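Walker-Type ATPase (Pyrococcus abyssi, PDB 2QEN) binds ADP together with magnesium and is probably a P-loop ATPase, although its cellular role is unknown. Local coordinates at residues A[132-138]-A[167-173]; A[31-37]-A[194-200]. The protein carries 1 engineered substitution. All blocks are in the same frame, centred on the assembly; numbering follows the deposited sequence.

Interaction 1. Residues A[132-138]-A[167-173]; sequences VAFDEAQ and IILTGSE
Strands 132-135 and 167-171 run parallel, their axes 4.7 Å apart at 9°, in the P-loop ATPase sheet; together with helix 149-161 they form a beta-alpha-beta unit. I167 pairs with V132 (CA-CA 5.0 Å), and its CG2 lies 4.3 Å from F134 CD1 at the ring edge. On the opposite face, I168 (chi1 m) sets CB 4.1 Å from A133 CB, where L48 of the P-loop helix packs. I168 N donates a hydrogen bond to V132 O (3.1 Å) and I168 O accepts one from F134 N (2.9 Å). L169, paired with F134, returns to the face of I167; its CD2 is 3.7 Å from F134 CD1 and its CB 3.8 Å from A137 CB. T170 is the polar centre: its N donates to F134 O (3.0 Å), its OG1 donates to D135 OD1 (a very short 2.5 Å) and accepts E136 N (2.9 Å), and its O accepts A137 N (2.9 Å). Here E136 adopts left-handed phi/psi (60/55), turning the chain out of the strand. G171 CA passes 3.6 Å from E136 OE1. S172 holds that carboxylate, S172 N donating to E136 OE1 (2.9 Å) and S172 OG to E136 OE2 (2.6 Å). E173 OE1, before the next helix, accepts Q138 NE2 (3.1 Å), which also donates to E136 OE1 (2.8 Å). D135 and E136, a probable Walker B pair, belong to the magnesium site, though the E136 side chain stays about 4 Å from the ion, too far to coordinate it. These bonds, with D135 to S45 and S172 to K44, hold both carboxylates beside the P-loop.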
ATOM      1  N   VAL A 132       9.275  -3.888 -12.713  1.00 30.13           N
ATOM      2  CA  VAL A 132       8.318  -2.788 -12.798  1.00 29.63           C
ATOM      3  C   VAL A 132       7.326  -2.964 -11.672  1.00 29.40           C
ATOM      4  O   VAL A 132       6.637  -3.972 -11.607  1.00 29.09           O
ATOM      5  CB  VAL A 132       7.559  -2.735 -14.156  1.00 29.94           C
ATOM      6  CG1 VAL A 132       6.595  -1.523 -14.186  1.00 28.51           C
ATOM      7  CG2 VAL A 132       8.536  -2.665 -15.302  1.00 30.25           C
ATOM      8  N   ALA A 133       7.290  -1.993 -10.760  1.00 30.08           N
ATOM      9  CA  ALA A 133       6.379  -2.035  -9.613  1.00 30.06           C
ATOM     10  C   ALA A 133       5.294  -0.965  -9.682  1.00 29.78           C
ATOM     11  O   ALA A 133       5.564   0.208  -9.921  1.00 29.32           O
ATOM     12  CB  ALA A 133       7.148  -1.932  -8.317  1.00 30.16           C
ATOM     13  N   PHE A 134       4.060  -1.404  -9.485  1.00 29.56           N
ATOM     14  CA  PHE A 134       2.908  -0.524  -9.436  1.00 29.40           C
ATOM     15  C   PHE A 134       2.420  -0.430  -7.982  1.00 29.15           C
ATOM     16  O   PHE A 134       1.894  -1.389  -7.420  1.00 28.23           O
ATOM     17  CB  PHE A 134       1.803  -1.047 -10.365  1.00 29.41           C
ATOM     18  CG  PHE A 134       2.158  -1.002 -11.837  1.00 31.47           C
ATOM     19  CD1 PHE A 134       2.814  -2.072 -12.446  1.00 32.06           C
ATOM     20  CD2 PHE A 134       1.829   0.107 -12.614  1.00 33.59           C
ATOM     21  CE1 PHE A 134       3.145  -2.044 -13.794  1.00 32.45           C
ATOM     22  CE2 PHE A 134       2.153   0.149 -13.991  1.00 34.06           C
ATOM     23  CZ  PHE A 134       2.810  -0.927 -14.578  1.00 33.12           C
ATOM     24  N   ASP A 135       2.615   0.731  -7.375  1.00 29.37           N
ATOM     25  CA  ASP A 135       2.214   0.942  -5.994  1.00 29.77           C
ATOM     26  C   ASP A 135       0.755   1.326  -5.946  1.00 29.34           C
ATOM     27  O   ASP A 135       0.343   2.274  -6.610  1.00 29.60           O
ATOM     28  CB  ASP A 135       3.076   2.029  -5.335  1.00 30.39           C
ATOM     29  CG  ASP A 135       3.371   1.732  -3.867  1.00 32.74           C
ATOM     30  OD1 ASP A 135       2.785   0.761  -3.287  1.00 33.22           O
ATOM     31  OD2 ASP A 135       4.216   2.460  -3.299  1.00 35.72           O
ATOM     32  N   GLU A 136      -0.026   0.565  -5.177  1.00 29.19           N
ATOM     33  CA  GLU A 136      -1.483   0.738  -5.074  1.00 28.38           C
ATOM     34  C   GLU A 136      -2.138   0.563  -6.448  1.00 27.40           C
ATOM     35  O   GLU A 136      -2.910   1.419  -6.921  1.00 27.25           O
ATOM     36  CB  GLU A 136      -1.864   2.085  -4.424  1.00 28.83           C
ATOM     37  CG  GLU A 136      -1.280   2.359  -3.019  1.00 29.67           C
ATOM     38  CD  GLU A 136      -1.826   1.463  -1.904  1.00 31.79           C
ATOM     39  OE1 GLU A 136      -2.866   0.792  -2.095  1.00 33.25           O
ATOM     40  OE2 GLU A 136      -1.203   1.433  -0.811  1.00 32.72           O
ATOM     41  N   ALA A 137      -1.857  -0.591  -7.043  1.00 26.24           N
ATOM     42  CA  ALA A 137      -2.247  -0.924  -8.406  1.00 25.37           C
ATOM     43  C   ALA A 137      -3.765  -1.062  -8.611  1.00 25.14           C
ATOM     44  O   ALA A 137      -4.246  -1.096  -9.748  1.00 24.34           O
ATOM     45  CB  ALA A 137      -1.512  -2.193  -8.852  1.00 24.81           C
ATOM     46  N   GLN A 138      -4.527  -1.114  -7.519  1.00 25.21           N
ATOM     47  CA  GLN A 138      -5.988  -1.160  -7.632  1.00 25.34           C
ATOM     48  C   GLN A 138      -6.549   0.120  -8.271  1.00 26.01           C
ATOM     49  O   GLN A 138      -7.669   0.112  -8.800  1.00 26.54           O
ATOM     50  CB  GLN A 138      -6.667  -1.464  -6.279  1.00 25.13           C
ATOM     51  CG  GLN A 138      -6.623  -0.336  -5.257  1.00 24.43           C
ATOM     52  CD  GLN A 138      -5.370  -0.354  -4.391  1.00 23.89           C
ATOM     53  OE1 GLN A 138      -4.427  -1.100  -4.646  1.00 23.90           O
ATOM     54  NE2 GLN A 138      -5.364   0.474  -3.356  1.00 22.53           N
ATOM     55  N   ILE A 167       6.970  -8.137 -12.412  1.00 30.19           N
ATOM     56  CA  ILE A 167       5.983  -7.119 -12.080  1.00 30.39           C
ATOM     57  C   ILE A 167       5.543  -7.360 -10.627  1.00 29.97           C
ATOM     58  O   ILE A 167       5.276  -8.497 -10.236  1.00 30.02           O
ATOM     59  CB  ILE A 167       4.788  -7.134 -13.069  1.00 30.17           C
ATOM     60  CG1 ILE A 167       5.224  -6.674 -14.467  1.00 30.68           C
ATOM     61  CG2 ILE A 167       3.604  -6.267 -12.552  1.00 30.06           C
ATOM     62  CD1 ILE A 167       4.112  -6.753 -15.489  1.00 30.90           C
ATOM     63  N   ILE A 168       5.570  -6.294  -9.833  1.00 29.76           N
ATOM     64  CA  ILE A 168       5.063  -6.306  -8.468  1.00 29.24           C
ATOM     65  C   ILE A 168       3.884  -5.345  -8.435  1.00 29.39           C
ATOM     66  O   ILE A 168       4.009  -4.206  -8.885  1.00 29.76           O
ATOM     67  CB  ILE A 168       6.139  -5.842  -7.448  1.00 29.57           C
ATOM     68  CG1 ILE A 168       7.340  -6.795  -7.466  1.00 28.56           C
ATOM     69  CG2 ILE A 168       5.547  -5.757  -6.006  1.00 28.58           C
ATOM     70  CD1 ILE A 168       8.557  -6.279  -6.700  1.00 28.50           C
ATOM     71  N   LEU A 169       2.746  -5.815  -7.925  1.00 29.05           N
ATOM     72  CA  LEU A 169       1.577  -4.975  -7.679  1.00 28.56           C
ATOM     73  C   LEU A 169       1.329  -4.929  -6.180  1.00 28.40           C
ATOM     74  O   LEU A 169       1.235  -5.966  -5.519  1.00 28.46           O
ATOM     75  CB  LEU A 169       0.330  -5.527  -8.399  1.00 28.32           C
ATOM     76  CG  LEU A 169       0.432  -5.880  -9.895  1.00 29.44           C
ATOM     77  CD1 LEU A 169      -0.911  -6.408 -10.369  1.00 30.61           C
ATOM     78  CD2 LEU A 169       0.829  -4.684 -10.733  1.00 27.87           C
ATOM     79  N   THR A 170       1.249  -3.729  -5.639  1.00 28.43           N
ATOM     80  CA  THR A 170       0.970  -3.576  -4.228  1.00 29.33           C
ATOM     81  C   THR A 170      -0.453  -3.049  -4.092  1.00 29.21           C
ATOM     82  O   THR A 170      -0.999  -2.442  -5.030  1.00 29.41           O
ATOM     83  CB  THR A 170       1.952  -2.607  -3.495  1.00 29.07           C
ATOM     84  OG1 THR A 170       1.412  -1.282  -3.506  1.00 30.72           O
ATOM     85  CG2 THR A 170       3.361  -2.622  -4.127  1.00 28.18           C
ATOM     86  N   GLY A 171      -1.033  -3.284  -2.925  1.00 29.00           N
ATOM     87  CA  GLY A 171      -2.357  -2.777  -2.594  1.00 28.24           C
ATOM     88  C   GLY A 171      -2.601  -2.778  -1.098  1.00 27.70           C
ATOM     89  O   GLY A 171      -2.344  -3.776  -0.409  1.00 27.66           O
ATOM     90  N   SER A 172      -3.067  -1.639  -0.596  1.00 27.03           N
ATOM     91  CA  SER A 172      -3.617  -1.542   0.754  1.00 26.87           C
ATOM     92  C   SER A 172      -5.075  -2.007   0.768  1.00 26.60           C
ATOM     93  O   SER A 172      -5.544  -2.547   1.771  1.00 26.74           O
ATOM     94  CB  SER A 172      -3.518  -0.108   1.275  1.00 26.77           C
ATOM     95  OG  SER A 172      -2.162   0.332   1.314  1.00 28.25           O
ATOM     96  N   GLU A 173      -5.783  -1.784  -0.340  1.00 25.66           N
ATOM     97  CA  GLU A 173      -7.159  -2.244  -0.505  1.00 25.58           C
ATOM     98  C   GLU A 173      -7.076  -3.601  -1.192  1.00 25.27           C
ATOM     99  O   GLU A 173      -7.314  -3.724  -2.392  1.00 24.76           O
ATOM    100  CB  GLU A 173      -7.986  -1.239  -1.321  1.00 25.21           C
ATOM    101  CG  GLU A 173      -7.950   0.216  -0.763  1.00 26.14           C
ATOM    102  CD  GLU A 173      -8.691   1.221  -1.645  1.00 26.66           C
ATOM    103  OE1 GLU A 173      -8.221   1.490  -2.780  1.00 28.53           O
ATOM    104  OE2 GLU A 173      -9.739   1.757  -1.205  1.00 28.69           O
TER

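Interaction 2. Residues A[31-37]-A[194-200]; sequences YPLTLLL and IAGEVLV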
ATOM      1  N   TYR A  31       7.490 -16.642  -9.690  1.00 31.59           N
ATOM      2  CA  TYR A  31       6.359 -16.141 -10.474  1.00 31.47           C
ATOM      3  C   TYR A  31       6.748 -14.870 -11.211  1.00 31.27           C
ATOM      4  O   TYR A  31       7.494 -14.061 -10.673  1.00 31.31           O
ATOM      5  CB  TYR A  31       5.148 -15.828  -9.567  1.00 31.99           C
ATOM      6  CG  TYR A  31       4.707 -16.987  -8.699  1.00 32.40           C
ATOM      7  CD1 TYR A  31       3.939 -18.027  -9.226  1.00 32.47           C
ATOM      8  CD2 TYR A  31       5.086 -17.056  -7.359  1.00 32.61           C
ATOM      9  CE1 TYR A  31       3.551 -19.104  -8.432  1.00 34.04           C
ATOM     10  CE2 TYR A  31       4.703 -18.120  -6.555  1.00 32.69           C
ATOM     11  CZ  TYR A  31       3.933 -19.136  -7.092  1.00 33.54           C
ATOM     12  OH  TYR A  31       3.557 -20.192  -6.294  1.00 33.95           O
ATOM     13  N   PRO A  32       6.242 -14.687 -12.446  1.00 31.21           N
ATOM     14  CA  PRO A  32       6.441 -13.423 -13.179  1.00 31.19           C
ATOM     15  C   PRO A  32       5.728 -12.221 -12.516  1.00 30.93           C
ATOM     16  O   PRO A  32       6.158 -11.061 -12.677  1.00 30.95           O
ATOM     17  CB  PRO A  32       5.832 -13.721 -14.568  1.00 31.24           C
ATOM     18  CG  PRO A  32       5.803 -15.232 -14.667  1.00 30.99           C
ATOM     19  CD  PRO A  32       5.499 -15.674 -13.256  1.00 31.26           C
ATOM     20  N   LEU A  33       4.667 -12.518 -11.776  1.00 30.03           N
ATOM     21  CA  LEU A  33       3.817 -11.519 -11.155  1.00 29.95           C
ATOM     22  C   LEU A  33       3.718 -11.791  -9.635  1.00 29.61           C
ATOM     23  O   LEU A  33       3.438 -12.920  -9.218  1.00 29.57           O
ATOM     24  CB  LEU A  33       2.416 -11.609 -11.773  1.00 30.33           C
ATOM     25  CG  LEU A  33       1.498 -10.403 -12.016  1.00 31.14           C
ATOM     26  CD1 LEU A  33       0.038 -10.852 -12.018  1.00 31.65           C
ATOM     27  CD2 LEU A  33       1.696  -9.266 -11.067  1.00 31.51           C
ATOM     28  N   THR A  34       3.914 -10.750  -8.830  1.00 28.86           N
ATOM     29  CA  THR A  34       3.898 -10.844  -7.357  1.00 28.62           C
ATOM     30  C   THR A  34       2.974  -9.762  -6.807  1.00 28.14           C
ATOM     31  O   THR A  34       2.997  -8.633  -7.289  1.00 28.93           O
ATOM     32  CB  THR A  34       5.340 -10.679  -6.794  1.00 28.70           C
ATOM     33  OG1 THR A  34       6.127 -11.799  -7.196  1.00 29.63           O
ATOM     34  CG2 THR A  34       5.380 -10.584  -5.266  1.00 28.93           C
ATOM     35  N   LEU A  35       2.151 -10.111  -5.822  1.00 27.45           N
ATOM     36  CA  LEU A  35       1.330  -9.126  -5.115  1.00 26.81           C
ATOM     37  C   LEU A  35       1.911  -8.842  -3.728  1.00 26.46           C
ATOM     38  O   LEU A  35       2.191  -9.769  -2.964  1.00 26.93           O
ATOM     39  CB  LEU A  35      -0.148  -9.566  -5.015  1.00 26.49           C
ATOM     40  CG  LEU A  35      -0.795 -10.229  -6.243  1.00 27.80           C
ATOM     41  CD1 LEU A  35      -2.247 -10.611  -5.985  1.00 26.94           C
ATOM     42  CD2 LEU A  35      -0.677  -9.338  -7.488  1.00 28.84           C
ATOM     43  N   LEU A  36       2.115  -7.563  -3.416  1.00 25.62           N
ATOM     44  CA  LEU A  36       2.570  -7.177  -2.099  1.00 24.94           C
ATOM     45  C   LEU A  36       1.413  -6.536  -1.329  1.00 24.90           C
ATOM     46  O   LEU A  36       0.943  -5.456  -1.688  1.00 25.11           O
ATOM     47  CB  LEU A  36       3.784  -6.257  -2.189  1.00 25.33           C
ATOM     48  CG  LEU A  36       4.441  -5.866  -0.865  1.00 24.34           C
ATOM     49  CD1 LEU A  36       5.265  -7.025  -0.355  1.00 22.89           C
ATOM     50  CD2 LEU A  36       5.313  -4.626  -1.056  1.00 23.94           C
ATOM     51  N   LEU A  37       0.958  -7.221  -0.281  1.00 23.75           N
ATOM     52  CA  LEU A  37      -0.350  -6.945   0.324  1.00 23.73           C
ATOM     53  C   LEU A  37      -0.309  -6.676   1.819  1.00 23.59           C
ATOM     54  O   LEU A  37       0.482  -7.286   2.547  1.00 23.54           O
ATOM     55  CB  LEU A  37      -1.295  -8.129   0.056  1.00 23.35           C
ATOM     56  CG  LEU A  37      -1.467  -8.581  -1.398  1.00 23.32           C
ATOM     57  CD1 LEU A  37      -2.295  -9.891  -1.482  1.00 23.01           C
ATOM     58  CD2 LEU A  37      -2.102  -7.473  -2.256  1.00 21.71           C
ATOM     59  N   ILE A 194      -1.064 -17.450 -12.322  1.00 35.57           N
ATOM     60  CA  ILE A 194      -0.812 -17.454 -10.885  1.00 35.32           C
ATOM     61  C   ILE A 194       0.233 -16.404 -10.477  1.00 34.58           C
ATOM     62  O   ILE A 194       1.323 -16.327 -11.058  1.00 34.05           O
ATOM     63  CB  ILE A 194      -0.430 -18.877 -10.367  1.00 35.57           C
ATOM     64  CG1 ILE A 194      -1.565 -19.869 -10.649  1.00 35.99           C
ATOM     65  CG2 ILE A 194      -0.148 -18.853  -8.878  1.00 34.99           C
ATOM     66  CD1 ILE A 194      -1.181 -21.336 -10.507  1.00 36.35           C
ATOM     67  N   ALA A 195      -0.133 -15.608  -9.472  1.00 33.39           N
ATOM     68  CA  ALA A 195       0.737 -14.582  -8.898  1.00 32.89           C
ATOM     69  C   ALA A 195       1.207 -14.994  -7.507  1.00 32.26           C
ATOM     70  O   ALA A 195       0.462 -15.598  -6.757  1.00 32.13           O
ATOM     71  CB  ALA A 195       0.005 -13.228  -8.836  1.00 31.90           C
ATOM     72  N   GLY A 196       2.452 -14.677  -7.171  1.00 31.83           N
ATOM     73  CA  GLY A 196       2.914 -14.842  -5.798  1.00 31.65           C
ATOM     74  C   GLY A 196       2.250 -13.804  -4.903  1.00 31.63           C
ATOM     75  O   GLY A 196       1.749 -12.782  -5.386  1.00 31.38           O
ATOM     76  N   GLU A 197       2.222 -14.073  -3.605  1.00 31.75           N
ATOM     77  CA  GLU A 197       1.628 -13.152  -2.644  1.00 32.45           C
ATOM     78  C   GLU A 197       2.547 -13.019  -1.460  1.00 31.99           C
ATOM     79  O   GLU A 197       2.877 -14.009  -0.795  1.00 31.59           O
ATOM     80  CB  GLU A 197       0.248 -13.621  -2.167  1.00 32.18           C
ATOM     81  CG  GLU A 197      -0.850 -13.478  -3.218  1.00 34.40           C
ATOM     82  CD  GLU A 197      -2.247 -13.740  -2.679  1.00 34.42           C
ATOM     83  OE1 GLU A 197      -2.419 -13.947  -1.452  1.00 38.12           O
ATOM     84  OE2 GLU A 197      -3.188 -13.737  -3.498  1.00 37.93           O
ATOM     85  N   VAL A 198       2.963 -11.780  -1.217  1.00 31.84           N
ATOM     86  CA  VAL A 198       3.760 -11.439  -0.057  1.00 31.72           C
ATOM     87  C   VAL A 198       2.941 -10.506   0.847  1.00 32.03           C
ATOM     88  O   VAL A 198       2.518  -9.415   0.430  1.00 32.67           O
ATOM     89  CB  VAL A 198       5.135 -10.855  -0.480  1.00 32.09           C
ATOM     90  CG1 VAL A 198       5.952 -10.428   0.748  1.00 31.19           C
ATOM     91  CG2 VAL A 198       5.900 -11.899  -1.316  1.00 30.61           C
ATOM     92  N   LEU A 199       2.698 -10.984   2.065  1.00 31.29           N
ATOM     93  CA  LEU A 199       1.861 -10.345   3.061  1.00 31.14           C
ATOM     94  C   LEU A 199       2.710  -9.578   4.066  1.00 31.05           C
ATOM     95  O   LEU A 199       3.615 -10.156   4.681  1.00 30.78           O
ATOM     96  CB  LEU A 199       1.058 -11.408   3.811  1.00 31.29           C
ATOM     97  CG  LEU A 199      -0.223 -12.047   3.239  1.00 31.35           C
ATOM     98  CD1 LEU A 199      -0.251 -12.164   1.738  1.00 29.34           C
ATOM     99  CD2 LEU A 199      -0.480 -13.409   3.896  1.00 30.92           C
ATOM    100  N   VAL A 200       2.409  -8.283   4.217  1.00 30.63           N
ATOM    101  CA  VAL A 200       3.071  -7.415   5.194  1.00 30.22           C
ATOM    102  C   VAL A 200       2.083  -7.069   6.309  1.00 30.34           C
ATOM    103  O   VAL A 200       1.105  -6.349   6.095  1.00 30.16           O
ATOM    104  CB  VAL A 200       3.667  -6.113   4.554  1.00 30.05           C
ATOM    105  CG1 VAL A 200       4.443  -5.318   5.588  1.00 29.44           C
ATOM    106  CG2 VAL A 200       4.560  -6.433   3.355  1.00 29.19           C
TER
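This is the edge of the parallel sheet in the P-loop NTPase fold: strand 33-37, which leads into the Walker A loop, pairs with the outermost strand 196-199 at a 4.5 Å axis separation and a 20° angle. Y31, just past helix 18-30, lays a face of its ring over the A195-G196 peptide, with Y31 CD2 3.5 Å from G196 CA; a beta carbon on G196 would clash with this ring. Y31 CE1 also meets I194 CG2 at 3.7 Å. The ladder starts at L33, whose O accepts G196 N at 2.9 Å, and L33 CD1 packs 4.0 Å from A195 CB. T34 lies opposite G196; its hydroxyl bonds to S27 of helix 18-30, and T34 CG2 is 4.2 Å from V198 CG2. L35 bonds to strand 196-199 with both its backbone groups, L35 N to G196 O at 2.7 Å and L35 O from V198 N at 2.8 Å, while L35 CG rests 4.0 Å from A195 CB on the face lined by helix 174-181. L36 turns to the other face, towards helix 18-30, and its CD1 touches V198 CG1 at 3.6 Å and V200 CG2 at 3.8 Å; K44, an ADP-binding residue, is close by, so this apolar cluster borders the nucleotide pocket. L37 faces V174 and L177, and L37 CD1 lies 4.0 Å from E197 CD, the carboxylate carbon. Its backbone closes the ladder: L37 N meets V198 O at 2.8 Å, and V200 N donates to L37 O at 2.7 Å, nearly straight at 176°.

From the N terminus, strand 33-37 comes first and its edge partner 196-199 much later, so interaction 2 closes a long loop of 156 residues. Within that loop the chain forms the P-loop helix 44-54, strand 57-61, several helices and strand 130-135; interaction 1 then closes a shorter loop of 28 residues around helix 149-161. The two contacts therefore nest rather than cross. Strand 165-171 joins them, since its other edge pairs with 33-37, probably through L169 N to T34 O (2.9 Å) and L169 O to L36 N (2.8 Å). It separates the probable Walker B strand 130-135 from the P-loop strand 33-37, yet D135 at the end of the one still reaches the P-loop following the other.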